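Local coordinates for protein actinorhodin polyketide putative beta-ketoacyl synthase 2 (Streptomyces coelicolor A3, PDB 1TQY) that probably acts as the chain length factor of the actinorhodin polyketide synthase, a beta-ketoacyl synthase relative thought to work paired with a ketosynthase, at residues B[10-15]-B[256-261]; B[14-19]-B[91-96]; B[115-120]-B[198-203]; B[360-365]-B[385-390]. One frame throughout, in Å; residues are numbered along the deposited sequence.

Contact 1 of 4, residues B[10-15]-B[256-261]; sequences SVLITG and HDAYGE
Leu12 and Glu261 face each other as an antiparallel, non-hydrogen-bonded pair, their CA atoms 4.4 Å apart, where strand 11-20 meets strand 260-269 in the thiolase-like fold of the beta-ketoacyl synthase family. Ile13 ties the backbones together: its N donates to Gly260 O at 2.9 Å, and its O takes Tyr259 N at 2.7 Å with an N-H...O angle of 174°. Leu12 has CG anti to its carbonyl carbon (chi1 -50°), and its CD2 branch lies 3.9 Å from Glu261 CB, the two side chains crossing obliquely. Glu261 CG is anti to its own backbone N (chi1 177°) and the chain stays extended beyond it, bringing Glu261 CD to 3.7 Å from Ser10 OG. A water gives a hydrogen to Glu261 OE2 and accepts one from Val11 N; the water oxygen lies 3.0 Å from Val11 N. Further along the strand the Tyr259 ring presents its edge to strand oxygens, with Tyr259 CE2 3.5 Å from Thr14 O, while Ala258 CB sits 3.4 Å from Ile13 O and also touches Thr14 CG2. The hydroxyls reach beyond the pairing: Tyr259 OH probably to Asp93 and Thr14 OG1 to Glu245. Helix 345-359 covers Ile13 and Tyr259 through Leu354. Chemically, two backbone bonds join the strands' approach, Leu12 on Ala258 and Ile13 on Tyr259 CB supply apolar contact, and a water-bridged carboxylate finishes the exposed end.

Contact 2 of 4, residues B[14-19]-B[91-96]; sequences TGVGVV and LQDAKA
Gly15 and Ala94 bring their CA atoms within 4.0 Å of each other, where strand 11-20 passes the C-terminal end of helix 78-93. The helix closes in a Schellman motif: Lys95 has positive phi, Ala96 N bonds back to Leu91 O at 2.9 Å, and Lys95 N makes a weak bond to Gln92 O. With no side chain on Gly15, the strand can come in close, and Ala94 CB rests 3.6 Å from Gly15 CA. The same methyl lies 3.5 Å from Thr14 OG1, a hydroxyl hydrogen-bonded to Glu245. Asp93 supplies the polar link. Its CG is anti to the backbone N (chi1 178°), and its OD1 accepts Val16 N at 2.8 Å, nearly straight at 170°, through the lone pair pointing away from the other carboxylate oxygen. Val16 and Asp93 run side by side in the same direction, Val16 CG2 standing 3.6 Å from Asp93 OD1. Ala94 O takes a bond from Arg253. Val16 O, a second acceptor, is 3.5 Å from Asp93 OD1, so the Val16 N-H may help to offset that repulsion. One aspartate thus joins the helix end to the strand backbone and probably, by an unusually short pair, to Tyr259 OH.

Contact 3 of 4, residues B[115-120]-B[198-203]; sequences GGFDFT and ALDPWG
Phe117 and Trp202 pack together with first torsions that set their CG atoms: Trp202 CG is anti to its backbone N (chi1 -166°), while Phe117 chi1 of -148° stops short of fully anti. Phe117 CZ lies over one face of the indole, 3.4 Å from Trp202 CE3 and offset toward the rim. The ring planes are inclined at 54°, an oblique pairing. The edge of the Phe117 ring is turned to the start of helix 201-208, with Phe117 CD2 3.5 Å from Asp200 OD2 and Phe117 CE2 3.5 Å from Gly203 N. Asp200 is the N-cap of that helix; its OD1 accepts Gly203 N at 3.0 Å from above the carboxylate plane, and also holds His121. Asp118 and Asp200 slide past each other in opposite directions, Asp118 OD1 coming to 3.7 Å from Asp200 CB. A water donates to Asp118 OD1 and to Leu199 O, and Asp118 OD2 forms a salt bridge with Arg122. An aromatic side chain of the other protein chain meets Trp202, placing the contact at the subunit interface. The two carboxylates approach to 5.2 Å between Asp118 OD1 and Asp200 OD2, a like-charge proximity probably eased by Arg122 and by the helix N-terminus that Asp200 caps.

Contact 4 of 4, residues B[360-365]-B[385-390]; sequences GVIAPT and RSTAPR
Ile362 and Arg385 exchange two backbone hydrogen bonds, forming a single antiparallel bridge between two loops. Ile362 N donates to Arg385 O at 2.8 Å with an N-H...O angle of 171°, approaching from above the carbonyl plane; Arg385 N returns to Ile362 O at 3.2 Å, in plane and on a lone pair. A third bond, Ala388 N to Gly360 O at 3.0 Å, is bent to 132°. Gly360, its acceptor, is the first residue beyond helix 345-359 and has positive phi. Between the bridge and this third bond, the chain turns at Ser386, the centre of an inverse gamma turn. The apolar contacts centre on Ile362: with CG1 anti to its carbonyl carbon (chi1 -60°), Ile362 CG1 reaches Pro389 CG at 4.1 Å. One carbon further, Ile362 CD1 touches Thr387 OG1 at 3.4 Å, the two side chains crossing. Val361 CG1 packs on Ser386 CB at 3.9 Å. As for charge, the Arg385 side chain leads away to a salt bridge with Asp378. Beyond the pair, Ile362 also rests on Pro330 and Thr332 of strand 330-332. The polar joining of the loops is thus entirely between backbone atoms, while buried Ile362 adds apolar contact with both Pro389 and strand 330-332.

Contacts 1 and 2 are one continuous arrangement: both use strand 11-20, share Thr14 and Gly15, and have centres about 11 Å apart. They join where Tyr259 OH meets Asp93 OD1 and packs on Val16 CG2 at 3.6 Å. Contact 4 lies apart, its centre about 19 Å from that of contact 1, with nearest atoms about 7 Å apart; helix 345-359 connects them, packing on contact 1 and leading into Gly360. Contact 3 sits on the opposite side of the chain's centre from contacts 1 and 4, about 34 Å and 36 Å away between centres. Of the four, it alone touches the other subunit, and its Leu199 packs against Gln58, a sodium ligand together with Pro21.

Contact 1 of 4, residues B[10-15]-B[256-261]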
# COMPACT_ATOMS: atom_id res chain seq x y z
N SER B 10 -25.20 -1.63 1.24
CA SER B 10 -25.13 -0.16 0.97
C SER B 10 -24.13 0.54 1.89
O SER B 10 -24.28 0.50 3.11
CB SER B 10 -26.52 0.45 1.15
OG SER B 10 -26.52 1.83 0.80
N VAL B 11 -23.13 1.18 1.31
CA VAL B 11 -22.10 1.88 2.09
C VAL B 11 -22.31 3.39 2.04
O VAL B 11 -22.31 3.98 0.97
CB VAL B 11 -20.69 1.56 1.56
CG1 VAL B 11 -19.64 2.32 2.38
CG2 VAL B 11 -20.43 0.07 1.63
N LEU B 12 -22.46 4.01 3.20
CA LEU B 12 -22.67 5.44 3.26
C LEU B 12 -21.46 6.21 3.78
O LEU B 12 -20.61 5.65 4.47
CB LEU B 12 -23.88 5.76 4.14
CG LEU B 12 -25.17 4.97 3.85
CD1 LEU B 12 -26.19 5.26 4.93
CD2 LEU B 12 -25.71 5.35 2.48
N ILE B 13 -21.39 7.49 3.42
CA ILE B 13 -20.33 8.38 3.88
C ILE B 13 -21.04 9.19 4.96
O ILE B 13 -21.86 10.07 4.66
CB ILE B 13 -19.90 9.39 2.77
CG1 ILE B 13 -19.67 8.67 1.44
CG2 ILE B 13 -18.65 10.15 3.22
CD1 ILE B 13 -18.49 7.77 1.40
N THR B 14 -20.74 8.91 6.22
CA THR B 14 -21.39 9.60 7.33
C THR B 14 -20.60 10.76 7.92
O THR B 14 -21.18 11.66 8.53
CB THR B 14 -21.71 8.62 8.47
OG1 THR B 14 -20.52 7.90 8.82
CG2 THR B 14 -22.79 7.63 8.05
N GLY B 15 -19.29 10.74 7.74
CA GLY B 15 -18.47 11.81 8.28
C GLY B 15 -17.28 12.13 7.40
O GLY B 15 -16.66 11.24 6.83
N HIS B 256 -28.73 8.68 11.23
CA HIS B 256 -29.66 8.64 10.10
C HIS B 256 -29.32 9.70 9.07
O HIS B 256 -29.99 9.84 8.04
CB HIS B 256 -31.10 8.86 10.58
CG HIS B 256 -31.52 7.94 11.67
ND1 HIS B 256 -31.05 8.04 12.96
CD2 HIS B 256 -32.35 6.87 11.66
CE1 HIS B 256 -31.57 7.08 13.70
NE2 HIS B 256 -32.36 6.35 12.93
N ASP B 257 -28.27 10.47 9.33
CA ASP B 257 -27.87 11.51 8.41
C ASP B 257 -26.51 11.17 7.81
O ASP B 257 -25.59 10.75 8.52
CB ASP B 257 -27.84 12.85 9.16
CG ASP B 257 -27.66 14.03 8.24
OD1 ASP B 257 -28.27 14.03 7.14
OD2 ASP B 257 -26.91 14.96 8.62
N ALA B 258 -26.39 11.33 6.49
CA ALA B 258 -25.14 11.04 5.80
C ALA B 258 -24.93 11.98 4.62
O ALA B 258 -25.79 12.81 4.32
CB ALA B 258 -25.11 9.58 5.34
N TYR B 259 -23.79 11.86 3.95
CA TYR B 259 -23.47 12.70 2.81
C TYR B 259 -23.90 12.07 1.50
O TYR B 259 -24.27 12.76 0.55
CB TYR B 259 -21.97 12.96 2.78
CG TYR B 259 -21.48 13.88 3.87
CD1 TYR B 259 -21.30 15.24 3.64
CD2 TYR B 259 -21.18 13.38 5.15
CE1 TYR B 259 -20.85 16.09 4.65
CE2 TYR B 259 -20.73 14.23 6.16
CZ TYR B 259 -20.56 15.57 5.90
OH TYR B 259 -20.11 16.42 6.89
N GLY B 260 -23.86 10.74 1.45
CA GLY B 260 -24.24 10.05 0.24
C GLY B 260 -23.84 8.60 0.32
O GLY B 260 -23.35 8.13 1.35
N GLU B 261 -24.04 7.90 -0.79
CA GLU B 261 -23.71 6.49 -0.89
C GLU B 261 -22.58 6.28 -1.88
O GLU B 261 -22.51 6.96 -2.91
CB GLU B 261 -24.94 5.71 -1.36
CG GLU B 261 -24.69 4.22 -1.58
CD GLU B 261 -25.79 3.55 -2.40
OE1 GLU B 261 -26.92 4.08 -2.43
OE2 GLU B 261 -25.52 2.49 -3.01
O HOH W 1 -23.29 1.08 -1.66

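Contact 2 of 4, residues B[14-19]-B[91-96]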
# COMPACT_ATOMS: atom_id res chain seq x y z
N THR B 14 -20.74 8.91 6.22
CA THR B 14 -21.39 9.60 7.33
C THR B 14 -20.60 10.76 7.92
O THR B 14 -21.18 11.66 8.53
CB THR B 14 -21.71 8.62 8.47
OG1 THR B 14 -20.52 7.90 8.82
CG2 THR B 14 -22.79 7.63 8.05
N GLY B 15 -19.29 10.74 7.74
CA GLY B 15 -18.47 11.81 8.28
C GLY B 15 -17.28 12.13 7.40
O GLY B 15 -16.66 11.24 6.83
N VAL B 16 -16.96 13.41 7.28
CA VAL B 16 -15.82 13.80 6.46
C VAL B 16 -14.89 14.73 7.22
O VAL B 16 -15.30 15.45 8.13
CB VAL B 16 -16.28 14.48 5.13
CG1 VAL B 16 -17.31 13.59 4.43
CG2 VAL B 16 -16.85 15.86 5.40
N GLY B 17 -13.61 14.69 6.85
CA GLY B 17 -12.61 15.53 7.48
C GLY B 17 -11.68 16.06 6.41
O GLY B 17 -10.99 15.27 5.75
N VAL B 18 -11.64 17.37 6.21
CA VAL B 18 -10.77 17.89 5.17
C VAL B 18 -9.67 18.83 5.62
O VAL B 18 -9.87 19.70 6.47
CB VAL B 18 -11.58 18.59 4.04
CG1 VAL B 18 -12.83 17.78 3.70
CG2 VAL B 18 -11.93 19.99 4.43
N VAL B 19 -8.49 18.60 5.07
CA VAL B 19 -7.32 19.42 5.34
C VAL B 19 -6.80 19.83 3.96
O VAL B 19 -6.11 19.05 3.29
CB VAL B 19 -6.26 18.63 6.17
CG1 VAL B 19 -6.81 18.35 7.57
CG2 VAL B 19 -5.93 17.31 5.49
N LEU B 91 -14.53 11.50 12.30
CA LEU B 91 -15.22 10.68 13.28
C LEU B 91 -16.24 11.48 14.09
O LEU B 91 -17.31 10.97 14.43
CB LEU B 91 -14.23 10.00 14.23
CG LEU B 91 -13.51 8.76 13.69
CD1 LEU B 91 -12.43 8.30 14.68
CD2 LEU B 91 -14.53 7.65 13.47
N GLN B 92 -15.92 12.73 14.43
CA GLN B 92 -16.91 13.49 15.18
C GLN B 92 -17.96 14.13 14.28
O GLN B 92 -19.05 14.47 14.74
CB GLN B 92 -16.23 14.54 16.07
CG GLN B 92 -15.41 15.56 15.37
CD GLN B 92 -14.58 16.40 16.34
OE1 GLN B 92 -14.74 17.62 16.44
NE2 GLN B 92 -13.68 15.74 17.07
N ASP B 93 -17.65 14.26 12.99
CA ASP B 93 -18.61 14.82 12.04
C ASP B 93 -19.73 13.79 11.89
O ASP B 93 -20.90 14.14 11.71
CB ASP B 93 -17.94 15.05 10.68
CG ASP B 93 -18.90 15.60 9.63
OD1 ASP B 93 -18.74 15.24 8.44
OD2 ASP B 93 -19.81 16.39 9.97
N ALA B 94 -19.35 12.53 11.99
CA ALA B 94 -20.28 11.42 11.88
C ALA B 94 -20.89 11.08 13.23
O ALA B 94 -21.70 10.16 13.34
CB ALA B 94 -19.57 10.19 11.32
N LYS B 95 -20.48 11.80 14.27
CA LYS B 95 -21.00 11.52 15.60
C LYS B 95 -20.72 10.07 15.95
O LYS B 95 -21.59 9.37 16.46
CB LYS B 95 -22.51 11.78 15.65
CG LYS B 95 -22.90 13.16 16.14
CD LYS B 95 -22.28 14.24 15.29
CE LYS B 95 -22.45 15.60 15.96
NZ LYS B 95 -23.89 15.87 16.26
N ALA B 96 -19.51 9.60 15.65
CA ALA B 96 -19.15 8.22 15.95
C ALA B 96 -18.12 8.20 17.07
O ALA B 96 -17.11 8.90 17.02
CB ALA B 96 -18.58 7.54 14.71

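Contact 3 of 4, residues B[115-120]-B[198-203]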
# COMPACT_ATOMS: atom_id res chain seq x y z
N GLY B 115 4.64 9.01 1.68
CA GLY B 115 4.97 8.59 3.03
C GLY B 115 5.48 9.81 3.77
O GLY B 115 5.31 10.94 3.31
N GLY B 116 6.12 9.59 4.92
CA GLY B 116 6.64 10.71 5.69
C GLY B 116 7.97 11.16 5.13
O GLY B 116 9.00 10.99 5.78
N PHE B 117 7.96 11.75 3.94
CA PHE B 117 9.19 12.17 3.30
C PHE B 117 9.98 13.29 3.99
O PHE B 117 11.20 13.21 4.05
CB PHE B 117 8.93 12.53 1.83
CG PHE B 117 10.10 12.24 0.93
CD1 PHE B 117 10.47 10.92 0.66
CD2 PHE B 117 10.89 13.26 0.43
CE1 PHE B 117 11.59 10.63 -0.10
CE2 PHE B 117 12.02 12.98 -0.34
CZ PHE B 117 12.37 11.66 -0.60
N ASP B 118 9.32 14.33 4.50
CA ASP B 118 10.03 15.40 5.19
C ASP B 118 10.81 14.75 6.33
O ASP B 118 12.00 15.01 6.52
CB ASP B 118 9.07 16.44 5.77
CG ASP B 118 9.80 17.51 6.59
OD1 ASP B 118 10.36 18.46 6.00
OD2 ASP B 118 9.83 17.38 7.82
N PHE B 119 10.14 13.89 7.08
CA PHE B 119 10.77 13.21 8.19
C PHE B 119 11.95 12.36 7.75
O PHE B 119 13.04 12.46 8.31
CB PHE B 119 9.75 12.33 8.94
CG PHE B 119 10.21 11.88 10.30
CD1 PHE B 119 11.20 10.91 10.44
CD2 PHE B 119 9.70 12.48 11.45
CE1 PHE B 119 11.67 10.53 11.69
CE2 PHE B 119 10.16 12.10 12.71
CZ PHE B 119 11.15 11.13 12.83
N THR B 120 11.76 11.53 6.73
CA THR B 120 12.87 10.68 6.31
C THR B 120 14.05 11.45 5.72
O THR B 120 15.20 11.02 5.86
CB THR B 120 12.39 9.57 5.31
OG1 THR B 120 13.36 8.52 5.27
CG2 THR B 120 12.22 10.12 3.89
N ALA B 198 4.84 16.64 0.48
CA ALA B 198 6.23 16.42 0.11
C ALA B 198 6.83 17.78 -0.19
O ALA B 198 7.40 18.00 -1.27
CB ALA B 198 6.31 15.52 -1.09
N LEU B 199 6.72 18.69 0.78
CA LEU B 199 7.20 20.04 0.63
C LEU B 199 8.54 20.34 1.29
O LEU B 199 8.69 21.32 2.00
CB LEU B 199 6.14 21.02 1.15
CG LEU B 199 4.84 20.96 0.36
CD1 LEU B 199 3.86 21.98 0.92
CD2 LEU B 199 5.13 21.25 -1.12
N ASP B 200 9.51 19.46 1.05
CA ASP B 200 10.85 19.64 1.56
C ASP B 200 11.66 19.72 0.27
O ASP B 200 11.15 19.35 -0.79
CB ASP B 200 11.30 18.44 2.37
CG ASP B 200 11.44 17.20 1.53
OD1 ASP B 200 12.58 16.80 1.21
OD2 ASP B 200 10.38 16.63 1.17
N PRO B 201 12.91 20.18 0.33
CA PRO B 201 13.71 20.27 -0.89
C PRO B 201 13.79 18.98 -1.73
O PRO B 201 13.63 19.02 -2.94
CB PRO B 201 15.07 20.71 -0.38
CG PRO B 201 14.73 21.50 0.87
CD PRO B 201 13.68 20.65 1.50
N TRP B 202 14.04 17.84 -1.08
CA TRP B 202 14.16 16.57 -1.81
C TRP B 202 12.82 16.15 -2.40
O TRP B 202 12.73 15.81 -3.59
CB TRP B 202 14.70 15.47 -0.89
CG TRP B 202 15.17 14.21 -1.62
CD1 TRP B 202 15.35 14.04 -2.97
CD2 TRP B 202 15.52 12.96 -1.00
NE1 TRP B 202 15.79 12.76 -3.23
CE2 TRP B 202 15.90 12.08 -2.05
CE3 TRP B 202 15.55 12.50 0.32
CZ2 TRP B 202 16.31 10.76 -1.80
CZ3 TRP B 202 15.96 11.18 0.57
CH2 TRP B 202 16.33 10.33 -0.50
N GLY B 203 11.77 16.19 -1.58
CA GLY B 203 10.44 15.84 -2.06
C GLY B 203 10.05 16.73 -3.24
O GLY B 203 9.41 16.29 -4.19
O HOH W 2 10.15 20.91 4.54

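Contact 4 of 4, residues B[360-365]-B[385-390]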
# COMPACT_ATOMS: atom_id res chain seq x y z
N GLY B 360 -26.96 20.67 -3.80
CA GLY B 360 -27.65 20.91 -5.05
C GLY B 360 -26.93 21.80 -6.06
O GLY B 360 -27.56 22.30 -7.00
N VAL B 361 -25.62 21.99 -5.89
CA VAL B 361 -24.84 22.81 -6.81
C VAL B 361 -23.52 22.14 -7.18
O VAL B 361 -22.92 21.44 -6.36
CB VAL B 361 -24.51 24.20 -6.22
CG1 VAL B 361 -25.80 24.98 -5.97
CG2 VAL B 361 -23.72 24.04 -4.93
N ILE B 362 -23.08 22.34 -8.42
CA ILE B 362 -21.81 21.76 -8.87
C ILE B 362 -20.65 22.71 -8.60
O ILE B 362 -20.61 23.82 -9.13
CB ILE B 362 -21.84 21.44 -10.39
CG1 ILE B 362 -22.96 20.44 -10.69
CG2 ILE B 362 -20.48 20.87 -10.83
CD1 ILE B 362 -23.16 20.12 -12.17
N ALA B 363 -19.71 22.26 -7.77
CA ALA B 363 -18.52 23.04 -7.43
C ALA B 363 -17.86 23.41 -8.76
O ALA B 363 -17.65 22.56 -9.61
CB ALA B 363 -17.57 22.20 -6.59
N PRO B 364 -17.51 24.69 -8.95
CA PRO B 364 -16.89 25.15 -10.20
C PRO B 364 -15.39 24.90 -10.34
O PRO B 364 -14.73 24.47 -9.40
CB PRO B 364 -17.21 26.64 -10.20
CG PRO B 364 -17.04 26.99 -8.74
CD PRO B 364 -17.76 25.83 -8.04
N THR B 365 -14.87 25.17 -11.53
CA THR B 365 -13.45 25.00 -11.81
C THR B 365 -12.86 26.40 -11.89
O THR B 365 -13.40 27.27 -12.58
CB THR B 365 -13.20 24.29 -13.16
OG1 THR B 365 -13.93 23.06 -13.19
CG2 THR B 365 -11.72 24.01 -13.34
N ARG B 385 -22.69 25.70 -10.69
CA ARG B 385 -23.85 25.54 -11.54
C ARG B 385 -24.91 24.81 -10.73
O ARG B 385 -24.70 23.67 -10.31
CB ARG B 385 -23.47 24.74 -12.79
CG ARG B 385 -24.54 24.69 -13.86
CD ARG B 385 -24.10 23.80 -15.01
NE ARG B 385 -22.90 24.32 -15.68
CZ ARG B 385 -22.37 23.78 -16.77
NH1 ARG B 385 -22.93 22.71 -17.33
NH2 ARG B 385 -21.29 24.33 -17.32
N SER B 386 -26.04 25.46 -10.52
CA SER B 386 -27.12 24.88 -9.74
C SER B 386 -28.03 23.96 -10.56
O SER B 386 -29.10 24.37 -11.00
CB SER B 386 -27.95 25.99 -9.10
OG SER B 386 -28.34 26.96 -10.06
N THR B 387 -27.59 22.72 -10.74
CA THR B 387 -28.33 21.71 -11.49
C THR B 387 -28.92 20.65 -10.57
O THR B 387 -29.62 19.74 -11.02
CB THR B 387 -27.42 20.97 -12.48
OG1 THR B 387 -26.55 20.09 -11.76
CG2 THR B 387 -26.59 21.95 -13.28
N ALA B 388 -28.62 20.75 -9.28
CA ALA B 388 -29.09 19.79 -8.28
C ALA B 388 -28.79 18.35 -8.71
O ALA B 388 -29.71 17.54 -8.88
CB ALA B 388 -30.59 19.96 -8.04
N PRO B 389 -27.50 18.01 -8.89
CA PRO B 389 -27.09 16.66 -9.31
C PRO B 389 -27.42 15.63 -8.23
O PRO B 389 -27.43 15.95 -7.04
CB PRO B 389 -25.59 16.80 -9.53
CG PRO B 389 -25.21 17.84 -8.52
CD PRO B 389 -26.31 18.87 -8.68
N ARG B 390 -27.70 14.40 -8.64
CA ARG B 390 -28.04 13.35 -7.69
C ARG B 390 -27.03 12.21 -7.76
O ARG B 390 -26.90 11.41 -6.83
CB ARG B 390 -29.44 12.82 -7.99
CG ARG B 390 -30.17 12.29 -6.76
CD ARG B 390 -31.18 11.21 -7.13
NE ARG B 390 -30.52 9.95 -7.48
CZ ARG B 390 -31.17 8.83 -7.79
NH1 ARG B 390 -32.50 8.81 -7.79
NH2 ARG B 390 -30.48 7.72 -8.08